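Local coordinates for serine-rich Repeat Adhesion Glycoprotein (Srr1) (Streptococcus agalactiae, PDB 4MBO), which is a surface adhesin of the serine-rich repeat glycoprotein family that binds fibrinogen, at residues S136-F141 and S151-V156. Sequence-based numbering, arbitrary orientation. Where two conformers were deposited one is given.
Sequences SDKQCF and SIEERV
Lys138 lies across Glu153 and beside Arg155, at the exposed margin of a β hairpin (strands 139-145 and 148-157), next to the face of Cys140 and Glu153. Its CB rests 4.0 Å from Glu153 CB, and Lys138 CG passes Arg155 CG at 4.1 Å while lying over one face of the guanidinium. Lys138 CD settles against Glu153 CB (3.9 Å). A bend at chi3 (-63°) then places CE near the carboxylate, and Lys138 NZ ends 3.6 Å from Glu153 OE2 in a long salt bridge. One water bridges the pair, accepting from NZ and donating to OE2. Gln139 and Glu154 form a hydrogen-bonded pair, Gln139 N reaching Glu154 O at 2.8 Å; Phe141 and Ile152 form the next. On their face the Phe141 ring meets Val156 CG2 with its CZ (4.0 Å) and Glu154 CB with CE2. Leu43 and Pro126 join this sheet of the N-terminal, probably Ig-like, part to that of strands 43-51 and 116-126. Arg155 NE bonds weakly to Ser136 O, and Gln139 NE2 is held 3.1 Å from Asp137 O. Buried Glu154 takes a weak bond from Gly33 N at OE1, while OE2 lies close to Asp26 OD2, which may raise the pKa of one acid or let the two share a proton. Solvent would probably screen the Lys138-Glu153 pair, whereas four backbone hydrogen bonds fix the register.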
# COMPACT_ATOMS: atom_id res chain seq x y z
N SER A 136 -13.37 -0.35 -12.32
CA SER A 136 -13.74 -0.97 -13.61
C SER A 136 -13.20 -0.16 -14.78
O SER A 136 -12.93 -0.70 -15.86
CB SER A 136 -15.26 -1.07 -13.75
OG SER A 136 -15.81 0.24 -13.68
N ASP A 137 -13.04 1.13 -14.57
CA ASP A 137 -12.62 2.02 -15.66
C ASP A 137 -11.21 2.57 -15.42
O ASP A 137 -10.70 2.54 -14.32
CB ASP A 137 -13.62 3.17 -15.83
CG ASP A 137 -15.14 2.70 -15.90
OD1 ASP A 137 -15.52 1.54 -16.26
OD2 ASP A 137 -16.00 3.59 -15.60
N LYS A 138 -10.60 3.11 -16.48
CA LYS A 138 -9.25 3.65 -16.37
C LYS A 138 -9.20 4.95 -15.58
O LYS A 138 -10.07 5.81 -15.72
CB LYS A 138 -8.64 3.89 -17.75
CG LYS A 138 -8.35 2.62 -18.53
CD LYS A 138 -7.62 2.89 -19.85
CE LYS A 138 -8.48 3.72 -20.78
NZ LYS A 138 -7.99 3.91 -22.21
N GLN A 139 -8.16 5.07 -14.77
CA GLN A 139 -7.87 6.25 -13.96
C GLN A 139 -6.80 7.03 -14.69
O GLN A 139 -6.02 6.45 -15.42
CB GLN A 139 -7.35 5.83 -12.59
CG GLN A 139 -8.24 4.83 -11.86
CD GLN A 139 -9.61 5.40 -11.60
OE1 GLN A 139 -9.77 6.29 -10.76
NE2 GLN A 139 -10.63 4.85 -12.25
N CYS A 140 -6.74 8.33 -14.46
CA CYS A 140 -5.79 9.22 -15.13
C CYS A 140 -4.64 9.60 -14.16
O CYS A 140 -4.88 10.09 -13.05
CB CYS A 140 -6.57 10.47 -15.58
SG CYS A 140 -5.58 11.93 -15.88
N PHE A 141 -3.41 9.35 -14.58
CA PHE A 141 -2.19 9.63 -13.80
C PHE A 141 -1.34 10.60 -14.57
O PHE A 141 -1.11 10.41 -15.73
CB PHE A 141 -1.42 8.36 -13.49
CG PHE A 141 -2.24 7.32 -12.81
CD1 PHE A 141 -2.48 7.38 -11.45
CD2 PHE A 141 -2.79 6.27 -13.53
CE1 PHE A 141 -3.26 6.46 -10.82
CE2 PHE A 141 -3.58 5.32 -12.90
CZ PHE A 141 -3.80 5.41 -11.54
N SER A 151 1.16 11.89 -19.11
CA SER A 151 -0.05 11.23 -18.64
C SER A 151 -0.10 9.80 -19.09
O SER A 151 0.49 9.40 -20.13
CB SER A 151 -1.32 11.95 -19.11
OG SER A 151 -1.57 11.74 -20.51
N ILE A 152 -0.79 9.00 -18.30
CA ILE A 152 -1.07 7.61 -18.66
C ILE A 152 -2.35 7.21 -17.96
O ILE A 152 -2.67 7.74 -16.88
CB ILE A 152 0.11 6.67 -18.32
CG1 ILE A 152 -0.02 5.34 -19.07
CG2 ILE A 152 0.22 6.47 -16.81
CD1 ILE A 152 1.22 4.49 -18.95
N GLU A 153 -3.12 6.30 -18.58
CA GLU A 153 -4.36 5.82 -17.99
C GLU A 153 -4.28 4.32 -17.70
O GLU A 153 -3.78 3.55 -18.54
CB GLU A 153 -5.55 6.06 -18.93
CG GLU A 153 -5.94 7.50 -19.09
CD GLU A 153 -7.20 7.63 -19.94
OE1 GLU A 153 -8.18 8.07 -19.39
OE2 GLU A 153 -7.19 7.21 -21.12
N GLU A 154 -4.78 3.92 -16.54
CA GLU A 154 -4.78 2.52 -16.13
C GLU A 154 -5.91 2.23 -15.19
O GLU A 154 -6.22 3.07 -14.33
CB GLU A 154 -3.52 2.15 -15.31
CG GLU A 154 -2.17 2.56 -15.87
CD GLU A 154 -1.70 1.71 -17.00
OE1 GLU A 154 -2.28 0.64 -17.27
OE2 GLU A 154 -0.75 2.16 -17.71
N ARG A 155 -6.52 1.05 -15.31
CA ARG A 155 -7.41 0.59 -14.26
C ARG A 155 -6.51 0.18 -13.08
O ARG A 155 -5.32 -0.11 -13.25
CB ARG A 155 -8.20 -0.65 -14.71
CG ARG A 155 -9.09 -0.39 -15.88
CD ARG A 155 -9.83 -1.67 -16.28
NE ARG A 155 -10.35 -1.46 -17.61
CZ ARG A 155 -9.60 -1.56 -18.71
NH1 ARG A 155 -10.13 -1.32 -19.90
NH2 ARG A 155 -8.30 -1.88 -18.62
N VAL A 156 -7.09 0.13 -11.90
CA VAL A 156 -6.38 -0.30 -10.70
C VAL A 156 -7.13 -1.51 -10.16
O VAL A 156 -8.32 -1.44 -9.95
CB VAL A 156 -6.29 0.83 -9.67
CG1 VAL A 156 -5.67 0.33 -8.38
CG2 VAL A 156 -5.49 1.98 -10.27
O HOH W 1 -5.30 5.17 -22.61